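Calcineurin-like phosphoesterase domain-containing protein (Aquifex aeolicus, PDB 1XM7) is of unknown specificity but probably hydrolyses phosphoester bonds, as other calcineurin-like phosphoesterases do. Local coordinates at residues Arg73-Met78 against Phe92-Asp97; Leu50-Trp55 against Asn80-Lys85; Ile134-Asn139 against Tyr162-Ile167. All coordinates share one frame; numbering follows the deposited sequence.

Contact 1. Residues Arg73-Met78 against Phe92-Asp97; sequences RKILVM and FDEIYD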
loop_
_atom_site.group_PDB
_atom_site.type_symbol
_atom_site.label_atom_id
_atom_site.label_comp_id
_atom_site.label_asym_id
_atom_site.label_seq_id
_atom_site.Cartn_x
_atom_site.Cartn_y
_atom_site.Cartn_z
ATOM N N ARG A 73 -10.701 8.936 5.955
ATOM C CA ARG A 73 -9.683 8.709 6.981
ATOM C C ARG A 73 -8.459 8.096 6.287
ATOM O O ARG A 73 -8.590 7.337 5.334
ATOM C CB ARG A 73 -10.239 7.762 8.055
ATOM C CG ARG A 73 -9.201 7.079 8.941
ATOM C CD ARG A 73 -9.842 6.473 10.196
ATOM N NE ARG A 73 -10.352 7.534 11.069
ATOM C CZ ARG A 73 -9.688 8.070 12.094
ATOM N NH1 ARG A 73 -8.471 7.644 12.411
ATOM N NH2 ARG A 73 -10.234 9.060 12.791
ATOM N N LYS A 74 -7.265 8.438 6.751
ATOM C CA LYS A 74 -6.048 7.907 6.147
ATOM C C LYS A 74 -5.122 7.309 7.192
ATOM O O LYS A 74 -4.744 7.974 8.152
ATOM C CB LYS A 74 -5.323 9.019 5.381
ATOM C CG LYS A 74 -6.181 9.606 4.274
ATOM C CD LYS A 74 -5.575 10.847 3.641
ATOM C CE LYS A 74 -6.548 11.477 2.641
ATOM N NZ LYS A 74 -7.729 12.042 3.341
ATOM N N ILE A 75 -4.773 6.041 7.019
ATOM C CA ILE A 75 -3.873 5.401 7.963
ATOM C C ILE A 75 -2.721 4.800 7.162
ATOM O O ILE A 75 -2.907 4.396 6.013
ATOM C CB ILE A 75 -4.615 4.317 8.819
ATOM C CG1 ILE A 75 -4.379 2.927 8.259
ATOM C CG2 ILE A 75 -6.111 4.590 8.855
ATOM C CD1 ILE A 75 -3.133 2.289 8.787
ATOM N N LEU A 76 -1.533 4.765 7.759
ATOM C CA LEU A 76 -0.348 4.235 7.087
ATOM C C LEU A 76 0.293 3.052 7.807
ATOM O O LEU A 76 0.293 2.984 9.043
ATOM C CB LEU A 76 0.718 5.339 6.928
ATOM C CG LEU A 76 2.175 4.904 6.649
ATOM C CD1 LEU A 76 2.304 4.399 5.220
ATOM C CD2 LEU A 76 3.136 6.070 6.864
ATOM N N VAL A 77 0.820 2.121 7.012
ATOM C CA VAL A 77 1.548 0.968 7.521
ATOM C C VAL A 77 2.900 1.195 6.860
ATOM O O VAL A 77 3.048 1.058 5.640
ATOM C CB VAL A 77 0.956 -0.377 7.052
ATOM C CG1 VAL A 77 1.704 -1.531 7.722
ATOM C CG2 VAL A 77 -0.529 -0.444 7.396
ATOM N N MET A 78 3.871 1.573 7.679
ATOM C CA MET A 78 5.217 1.894 7.237
ATOM C C MET A 78 6.011 0.891 6.422
ATOM O O MET A 78 6.095 -0.287 6.752
ATOM C CB MET A 78 6.035 2.320 8.450
ATOM C CG MET A 78 5.435 3.528 9.152
ATOM S SD MET A 78 6.318 4.045 10.582
ATOM C CE MET A 78 7.567 4.952 9.838
ATOM N N PHE A 92 -1.431 11.452 7.709
ATOM C CA PHE A 92 -2.194 10.284 8.136
ATOM C C PHE A 92 -2.778 10.506 9.527
ATOM O O PHE A 92 -2.246 11.293 10.323
ATOM C CB PHE A 92 -1.287 9.059 8.159
ATOM C CG PHE A 92 -0.783 8.673 6.813
ATOM C CD1 PHE A 92 -1.564 7.896 5.964
ATOM C CD2 PHE A 92 0.451 9.130 6.362
ATOM C CE1 PHE A 92 -1.127 7.579 4.679
ATOM C CE2 PHE A 92 0.895 8.820 5.078
ATOM C CZ PHE A 92 0.102 8.042 4.236
ATOM N N ASP A 93 -3.874 9.804 9.810
ATOM C CA ASP A 93 -4.561 9.888 11.093
ATOM C C ASP A 93 -4.037 8.824 12.036
ATOM O O ASP A 93 -4.016 9.014 13.250
ATOM C CB ASP A 93 -6.058 9.700 10.887
ATOM C CG ASP A 93 -6.627 10.693 9.897
ATOM O OD1 ASP A 93 -6.996 10.295 8.775
ATOM O OD2 ASP A 93 -6.695 11.889 10.241
ATOM N N GLU A 94 -3.620 7.701 11.464
ATOM C CA GLU A 94 -3.075 6.582 12.228
ATOM C C GLU A 94 -1.853 6.051 11.485
ATOM O O GLU A 94 -1.850 5.963 10.253
ATOM C CB GLU A 94 -4.111 5.452 12.354
ATOM C CG GLU A 94 -5.398 5.797 13.132
ATOM C CD GLU A 94 -6.530 4.770 12.929
ATOM O OE1 GLU A 94 -6.253 3.549 12.978
ATOM O OE2 GLU A 94 -7.702 5.181 12.731
ATOM N N ILE A 95 -0.814 5.710 12.230
ATOM C CA ILE A 95 0.393 5.155 11.635
ATOM C C ILE A 95 0.793 3.926 12.441
ATOM O O ILE A 95 0.904 3.975 13.668
ATOM C CB ILE A 95 1.555 6.162 11.649
ATOM C CG1 ILE A 95 1.186 7.383 10.807
ATOM C CG2 ILE A 95 2.810 5.516 11.101
ATOM C CD1 ILE A 95 2.229 8.461 10.814
ATOM N N TYR A 96 0.985 2.819 11.738
ATOM C CA TYR A 96 1.377 1.561 12.354
ATOM C C TYR A 96 2.745 1.236 11.778
ATOM O O TYR A 96 2.894 1.117 10.563
ATOM C CB TYR A 96 0.344 0.497 11.997
ATOM C CG TYR A 96 -1.000 0.823 12.585
ATOM C CD1 TYR A 96 -1.267 0.569 13.930
ATOM C CD2 TYR A 96 -1.970 1.475 11.836
ATOM C CE1 TYR A 96 -2.459 0.960 14.517
ATOM C CE2 TYR A 96 -3.173 1.875 12.415
ATOM C CZ TYR A 96 -3.406 1.614 13.761
ATOM O OH TYR A 96 -4.579 2.017 14.356
ATOM N N ASP A 97 3.745 1.098 12.642
ATOM C CA ASP A 97 5.092 0.860 12.155
ATOM C C ASP A 97 5.397 -0.452 11.444
ATOM O O ASP A 97 6.436 -0.555 10.791
ATOM C CB ASP A 97 6.119 1.106 13.267
ATOM C CG ASP A 97 5.816 0.342 14.523
ATOM O OD1 ASP A 97 4.790 0.646 15.164
ATOM O OD2 ASP A 97 6.611 -0.559 14.867
#
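Strand 73-77 and strand 94-96 run side by side, 15° from parallel, as the two strands of a beta-alpha-beta unit whose connection carries helix 85-88. Glu94 O receives Leu76 N at 2.8 Å, Leu76 O then receives Tyr96 N, and Tyr96 O receives Met78 N, so the bonds alternate as in any parallel pair. At the start the pattern shifts by one residue. Asp93, not in strand conformation, gives its own N to Lys74 O (2.6 Å), while its carboxylate stands in for a main-chain acceptor: OD1 takes Lys74 N at 2.8 Å through its anti lone pair, almost straight at 174°. Aspartate suits this place because its short side chain, with CG beside its own N, places OD1 in line with Lys74 N.

Side chains divide between the faces. On one, Leu76 CB sits over the centre of the Phe92 ring, a CH-pi contact of 3.5 Å to the centroid, and Ile95 CG2 meets Met78 CG at 3.8 Å. Helix 85-88 packs here through Leu88, which touches both Leu76 and Ile95, while Phe53 and Trp67 meet the Phe92 ring. On the other face, Ile75 CD1 comes to the edge of the Tyr96 ring, 3.4 Å from CD2. Glu94 runs out between two polar partners that hold its carboxylate. Its OE2 forms a salt bridge with Arg73 NH1, close but poorly aligned as a hydrogen bond, and on the other oxygen Tyr96 OH donates to the anti lone pair of Glu94 OE1 at 2.7 Å.

Contact 2. Residues Leu50-Trp55 against Asn80-Lys85; sequences LGDFTW and NHDKDK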
loop_
_atom_site.group_PDB
_atom_site.type_symbol
_atom_site.label_atom_id
_atom_site.label_comp_id
_atom_site.label_asym_id
_atom_site.label_seq_id
_atom_site.Cartn_x
_atom_site.Cartn_y
_atom_site.Cartn_z
ATOM N N LEU A 50 -0.079 1.173 2.417
ATOM C CA LEU A 50 0.772 0.129 2.965
ATOM C C LEU A 50 2.274 0.232 2.710
ATOM O O LEU A 50 2.942 -0.784 2.554
ATOM C CB LEU A 50 0.238 -1.237 2.506
ATOM C CG LEU A 50 -1.293 -1.396 2.650
ATOM C CD1 LEU A 50 -1.695 -2.796 2.260
ATOM C CD2 LEU A 50 -1.743 -1.110 4.071
ATOM N N GLY A 51 2.815 1.447 2.661
ATOM C CA GLY A 51 4.250 1.559 2.482
ATOM C C GLY A 51 4.841 2.404 1.373
ATOM O O GLY A 51 4.337 2.431 0.253
ATOM N N ASP A 52 5.950 3.065 1.713
ATOM C CA ASP A 52 6.699 3.933 0.815
ATOM C C ASP A 52 5.817 5.009 0.188
ATOM O O ASP A 52 5.582 5.050 -1.015
ATOM C CB ASP A 52 7.427 3.085 -0.228
ATOM C CG ASP A 52 8.547 2.251 0.396
ATOM O OD1 ASP A 52 9.194 1.453 -0.309
ATOM O OD2 ASP A 52 8.783 2.408 1.612
ATOM N N PHE A 53 5.348 5.881 1.071
ATOM C CA PHE A 53 4.471 6.989 0.769
ATOM C C PHE A 53 5.119 8.058 -0.099
ATOM O O PHE A 53 4.782 8.198 -1.279
ATOM C CB PHE A 53 3.995 7.606 2.088
ATOM C CG PHE A 53 3.186 8.861 1.921
ATOM C CD1 PHE A 53 2.040 8.871 1.138
ATOM C CD2 PHE A 53 3.557 10.026 2.564
ATOM C CE1 PHE A 53 1.285 10.017 1.003
ATOM C CE2 PHE A 53 2.807 11.178 2.436
ATOM C CZ PHE A 53 1.672 11.176 1.656
ATOM N N THR A 54 6.039 8.821 0.488
ATOM C CA THR A 54 6.707 9.892 -0.242
ATOM C C THR A 54 8.221 9.755 -0.206
ATOM O O THR A 54 8.790 9.252 0.774
ATOM C CB THR A 54 6.312 11.277 0.320
ATOM O OG1 THR A 54 6.852 12.301 -0.517
ATOM C CG2 THR A 54 6.827 11.456 1.726
ATOM N N TRP A 55 8.871 10.214 -1.276
ATOM C CA TRP A 55 10.320 10.128 -1.378
ATOM C C TRP A 55 11.006 11.194 -0.518
ATOM O O TRP A 55 12.102 10.978 -0.019
ATOM C CB TRP A 55 10.759 10.233 -2.844
ATOM C CG TRP A 55 12.021 9.464 -3.122
ATOM C CD1 TRP A 55 13.206 9.963 -3.598
ATOM C CD2 TRP A 55 12.252 8.077 -2.849
ATOM N NE1 TRP A 55 14.161 8.969 -3.626
ATOM C CE2 TRP A 55 13.603 7.805 -3.169
ATOM C CE3 TRP A 55 11.451 7.041 -2.359
ATOM C CZ2 TRP A 55 14.169 6.542 -3.010
ATOM C CZ3 TRP A 55 12.013 5.781 -2.200
ATOM C CH2 TRP A 55 13.364 5.544 -2.524
ATOM N N ASN A 80 9.843 0.331 4.071
ATOM C CA ASN A 80 11.233 0.594 4.382
ATOM C C ASN A 80 11.696 2.025 4.149
ATOM O O ASN A 80 12.606 2.501 4.836
ATOM C CB ASN A 80 12.153 -0.357 3.622
ATOM C CG ASN A 80 13.618 -0.150 3.983
ATOM O OD1 ASN A 80 14.448 0.127 3.112
ATOM N ND2 ASN A 80 13.943 -0.275 5.273
ATOM N N HIS A 81 11.098 2.728 3.195
ATOM C CA HIS A 81 11.547 4.087 2.954
ATOM C C HIS A 81 10.847 5.114 3.852
ATOM O O HIS A 81 11.280 6.262 3.943
ATOM C CB HIS A 81 11.373 4.465 1.485
ATOM C CG HIS A 81 12.079 5.733 1.107
ATOM N ND1 HIS A 81 13.442 5.795 0.907
ATOM C CD2 HIS A 81 11.616 6.994 0.924
ATOM C CE1 HIS A 81 13.789 7.037 0.613
ATOM N NE2 HIS A 81 12.699 7.784 0.617
ATOM N N ASP A 82 9.773 4.700 4.517
ATOM C CA ASP A 82 9.038 5.588 5.417
ATOM C C ASP A 82 9.806 5.678 6.740
ATOM O O ASP A 82 9.631 4.819 7.612
ATOM C CB ASP A 82 7.649 5.009 5.691
ATOM C CG ASP A 82 6.835 4.818 4.434
ATOM O OD1 ASP A 82 6.018 3.881 4.401
ATOM O OD2 ASP A 82 6.998 5.608 3.484
ATOM N N LYS A 83 10.636 6.706 6.910
ATOM C CA LYS A 83 11.422 6.823 8.139
ATOM C C LYS A 83 10.990 7.853 9.183
ATOM O O LYS A 83 10.933 7.538 10.379
ATOM C CB LYS A 83 12.903 7.035 7.795
ATOM C CG LYS A 83 13.199 8.251 6.918
ATOM C CD LYS A 83 14.701 8.373 6.568
ATOM C CE LYS A 83 14.939 9.401 5.445
ATOM N NZ LYS A 83 16.370 9.482 4.997
ATOM N N ASP A 84 10.680 9.069 8.746
ATOM C CA ASP A 84 10.283 10.133 9.668
ATOM C C ASP A 84 8.801 10.102 10.035
ATOM O O ASP A 84 7.946 10.586 9.289
ATOM C CB ASP A 84 10.627 11.490 9.058
ATOM C CG ASP A 84 10.541 12.621 10.064
ATOM O OD1 ASP A 84 9.881 12.460 11.116
ATOM O OD2 ASP A 84 11.131 13.684 9.789
ATOM N N LYS A 85 8.499 9.560 11.205
ATOM C CA LYS A 85 7.119 9.459 11.657
ATOM C C LYS A 85 6.505 10.830 11.970
ATOM O O LYS A 85 5.310 11.042 11.790
ATOM C CB LYS A 85 7.070 8.549 12.881
ATOM C CG LYS A 85 5.807 7.745 13.031
ATOM C CD LYS A 85 6.034 6.617 14.026
ATOM C CE LYS A 85 4.727 5.968 14.422
ATOM N NZ LYS A 85 4.913 4.892 15.431
HETATM O O HOH W 1 9.996 -0.312 1.431
HETATM O O HOH W 2 7.237 8.234 3.097
#
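The His81 imidazole lies flat on the six-membered ring of Trp55, centroids 3.5 Å apart and planes within 8° of parallel. Trp55 CZ3 sits over the middle of the imidazole, whereas His81 NE2 lies toward the rim of the indole. At the edge of the imidazole, near its plane, comes Thr54 O, and His81 NE2 gives a straight but weak hydrogen bond to Trp55 O (3.3 Å), which, with the stack, favours this ring rotation. CG of His81 is anti to its backbone N, swinging the ring to the tryptophan; His14 stacks on the same indole.

Gly51-Asp52 and Gly79-Asp82 match the GD and GNHD signatures of calcineurin-like phosphoesterases; in relatives the aspartate of the first and asparagine of the second bind metals, so Asp52 and Asn80 probably mark the metal site. Gly51's backbone angles would press a CB against the preceding carbonyl.

Asp82, probably second-shell, ties the two loops together. Its OD1 accepts Asp52 N at 2.8 Å from above the carboxylate plane, and also Gly79 N. Its OD2 takes Phe53 N (2.9 Å) on the syn lone pair and a water that accepts Thr54 N, amply satisfying the buried carboxylate. In return, Asp52 OD2 receives His81 N at 2.8 Å, and OD1 accepts a water bound by Asn80 N. Asp52 OD2 lies 4.1 Å from Asp82 OD2, which may raise one acid's proton affinity.

Contact 3. Residues Ile134-Asn139 against Tyr162-Ile167; sequences IYFKEN and YRIECI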
loop_
_atom_site.group_PDB
_atom_site.type_symbol
_atom_site.label_atom_id
_atom_site.label_comp_id
_atom_site.label_asym_id
_atom_site.label_seq_id
_atom_site.Cartn_x
_atom_site.Cartn_y
_atom_site.Cartn_z
ATOM N N ILE A 134 2.998 -13.535 11.928
ATOM C CA ILE A 134 1.776 -12.877 12.402
ATOM C C ILE A 134 0.558 -13.525 11.753
ATOM O O ILE A 134 -0.411 -13.883 12.428
ATOM C CB ILE A 134 1.763 -11.379 12.036
ATOM C CG1 ILE A 134 2.763 -10.612 12.901
ATOM C CG2 ILE A 134 0.354 -10.822 12.179
ATOM C CD1 ILE A 134 2.971 -9.178 12.440
ATOM N N TYR A 135 0.622 -13.659 10.433
ATOM C CA TYR A 135 -0.457 -14.254 9.670
ATOM C C TYR A 135 -0.903 -15.543 10.333
ATOM O O TYR A 135 -2.082 -15.712 10.646
ATOM C CB TYR A 135 0.012 -14.559 8.254
ATOM C CG TYR A 135 -1.098 -14.977 7.310
ATOM C CD1 TYR A 135 -1.854 -14.027 6.625
ATOM C CD2 TYR A 135 -1.356 -16.322 7.064
ATOM C CE1 TYR A 135 -2.832 -14.408 5.710
ATOM C CE2 TYR A 135 -2.330 -16.712 6.153
ATOM C CZ TYR A 135 -3.061 -15.754 5.477
ATOM O OH TYR A 135 -3.998 -16.147 4.544
ATOM N N PHE A 136 0.049 -16.447 10.556
ATOM C CA PHE A 136 -0.248 -17.739 11.170
ATOM C C PHE A 136 -0.757 -17.624 12.601
ATOM O O PHE A 136 -1.789 -18.198 12.954
ATOM C CB PHE A 136 0.993 -18.634 11.168
ATOM C CG PHE A 136 1.517 -18.958 9.801
ATOM C CD1 PHE A 136 0.646 -19.261 8.756
ATOM C CD2 PHE A 136 2.895 -19.008 9.566
ATOM C CE1 PHE A 136 1.142 -19.614 7.493
ATOM C CE2 PHE A 136 3.403 -19.358 8.310
ATOM C CZ PHE A 136 2.524 -19.661 7.271
ATOM N N LYS A 137 -0.012 -16.887 13.418
ATOM C CA LYS A 137 -0.348 -16.694 14.823
ATOM C C LYS A 137 -1.760 -16.158 15.023
ATOM O O LYS A 137 -2.478 -16.620 15.907
ATOM C CB LYS A 137 0.661 -15.736 15.472
ATOM C CG LYS A 137 0.361 -15.345 16.924
ATOM C CD LYS A 137 1.156 -14.087 17.311
ATOM C CE LYS A 137 0.875 -13.595 18.742
ATOM N NZ LYS A 137 1.558 -14.409 19.806
ATOM N N GLU A 138 -2.157 -15.187 14.207
ATOM C CA GLU A 138 -3.485 -14.594 14.336
ATOM C C GLU A 138 -4.547 -15.276 13.480
ATOM O O GLU A 138 -5.680 -14.818 13.414
ATOM C CB GLU A 138 -3.429 -13.106 13.990
ATOM C CG GLU A 138 -2.458 -12.305 14.838
ATOM C CD GLU A 138 -2.725 -12.436 16.335
ATOM O OE1 GLU A 138 -3.850 -12.110 16.787
ATOM O OE2 GLU A 138 -1.802 -12.863 17.063
ATOM N N ASN A 139 -4.178 -16.366 12.820
ATOM C CA ASN A 139 -5.112 -17.109 11.980
ATOM C C ASN A 139 -5.798 -16.215 10.971
ATOM O O ASN A 139 -7.020 -16.225 10.844
ATOM C CB ASN A 139 -6.151 -17.808 12.856
ATOM C CG ASN A 139 -5.529 -18.874 13.739
ATOM O OD1 ASN A 139 -5.147 -19.944 13.253
ATOM N ND2 ASN A 139 -5.396 -18.580 15.038
ATOM N N TYR A 162 3.179 -20.488 0.468
ATOM C CA TYR A 162 2.839 -20.736 1.858
ATOM C C TYR A 162 1.326 -20.706 1.833
ATOM O O TYR A 162 0.737 -20.022 0.997
ATOM C CB TYR A 162 3.349 -19.616 2.763
ATOM C CG TYR A 162 4.851 -19.500 2.819
ATOM C CD1 TYR A 162 5.572 -18.894 1.783
ATOM C CD2 TYR A 162 5.563 -20.007 3.908
ATOM C CE1 TYR A 162 6.968 -18.794 1.834
ATOM C CE2 TYR A 162 6.957 -19.916 3.966
ATOM C CZ TYR A 162 7.651 -19.309 2.931
ATOM O OH TYR A 162 9.022 -19.220 3.004
ATOM N N ARG A 163 0.683 -21.443 2.725
ATOM C CA ARG A 163 -0.772 -21.442 2.734
ATOM C C ARG A 163 -1.256 -20.045 3.112
ATOM O O ARG A 163 -1.937 -19.858 4.126
ATOM C CB ARG A 163 -1.305 -22.479 3.726
ATOM C CG ARG A 163 -2.284 -23.446 3.084
ATOM C CD ARG A 163 -1.705 -24.837 2.998
ATOM N NE ARG A 163 -1.752 -25.501 4.293
ATOM C CZ ARG A 163 -1.446 -26.778 4.485
ATOM N NH1 ARG A 163 -1.064 -27.529 3.466
ATOM N NH2 ARG A 163 -1.539 -27.310 5.695
ATOM N N ILE A 164 -0.890 -19.070 2.284
ATOM C CA ILE A 164 -1.248 -17.677 2.513
ATOM C C ILE A 164 -1.872 -17.050 1.268
ATOM O O ILE A 164 -1.339 -17.170 0.157
ATOM C CB ILE A 164 0.005 -16.840 2.916
ATOM C CG1 ILE A 164 0.614 -17.381 4.214
ATOM C CG2 ILE A 164 -0.375 -15.387 3.086
ATOM C CD1 ILE A 164 1.924 -16.718 4.618
ATOM N N GLU A 165 -3.013 -16.396 1.462
ATOM C CA GLU A 165 -3.705 -15.722 0.374
ATOM C C GLU A 165 -3.342 -14.244 0.458
ATOM O O GLU A 165 -3.247 -13.694 1.549
ATOM C CB GLU A 165 -5.216 -15.916 0.509
ATOM C CG GLU A 165 -5.665 -17.334 0.202
ATOM C CD GLU A 165 -5.251 -17.786 -1.195
ATOM O OE1 GLU A 165 -5.346 -19.001 -1.492
ATOM O OE2 GLU A 165 -4.833 -16.925 -2.001
ATOM N N CYS A 166 -3.139 -13.595 -0.681
ATOM C CA CYS A 166 -2.752 -12.191 -0.656
ATOM C C CYS A 166 -3.110 -11.407 -1.913
ATOM O O CYS A 166 -3.501 -11.970 -2.931
ATOM C CB CYS A 166 -1.237 -12.089 -0.435
ATOM S SG CYS A 166 -0.274 -12.778 -1.825
ATOM N N ILE A 167 -2.965 -10.091 -1.821
ATOM C CA ILE A 167 -3.220 -9.198 -2.939
ATOM C C ILE A 167 -2.242 -8.038 -2.815
ATOM O O ILE A 167 -2.068 -7.473 -1.735
ATOM C CB ILE A 167 -4.654 -8.657 -2.932
ATOM C CG1 ILE A 167 -4.625 -7.193 -3.365
ATOM C CG2 ILE A 167 -5.301 -8.877 -1.580
ATOM C CD1 ILE A 167 -5.828 -6.405 -2.964
HETATM O O HOH W 3 -4.950 -18.680 3.985
#
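Tyr135 OH is gripped by three partners. Glu165 N points straight at it, a hydrogen bond of 3.2 Å at 171°, in which the phenol oxygen is the acceptor. A water lies 2.8 Å from Tyr135 OH, near the plane of the ring, and donates onward to Arg163 O, so the hydroxyl reaches the main chain on both sides of Ile164. Asp141 O adds a weak third bond. Tyrosine suits the position because the long ring carries a polar group from the helix across to the main chain of 162-167, while its carbon faces remain available for apolar packing.

That packing is supplied by Ile164, whose side chain runs antiparallel to that of Tyr135. Both of its branches lie over the same face of the ring: CG2, nearer the centre, makes a CH-pi contact 3.7 Å from the centroid, displaced toward the rim, and CG1 stands over the CD2-CE2 edge, 3.6 Å from Tyr135 CE2. The branching at CB lets one residue use both arms. Phe136 crosses Ile164 at about a right angle and touches it more loosely, CE1 to Ile164 CG1 being 4.0 Å. Tyr135 CG is anti to its backbone N (chi1 -171°), which sends the ring outward from the helix.

Just after the last regular helical bond, Glu138 N to Ile134 O, Asn139 with positive phi gives its N to Phe136 O at 3.0 Å as part of a Schellman motif.

The contact joins the C-terminal end of helix 125-137 to the approach to strand 166-168, an edge strand of the four-stranded sheet, where Cys166 is disulfide-bonded to Cys159. Strand 142-145 follows the helix and pairs with this edge strand: its Leu143 makes backbone bonds to Glu165 and Ile167 and also touches the Tyr135 side chain.

In the fold
Contacts 1 and 2 grow from the same five-stranded sheet: strand 73-77, paired in contact 1, leads into the loop of contact 2. They touch, with Val77 against Leu50 and Phe92 against Phe53. Contact 1 is parallel strand pairing with a slipped start, a largely buried apolar face on the helix side and a more exposed polar network on the other. Contact 2 has no regular structure and relies on carboxylates, backbone N-H groups, waters and stacked rings, as befits signature loops at strand ends. Contact 3's centre lies about 21 Å from that of contact 1 and about 24 Å from that of contact 2. It is smaller and nearer the surface, fastening a helix end to the four-stranded sheet's edge.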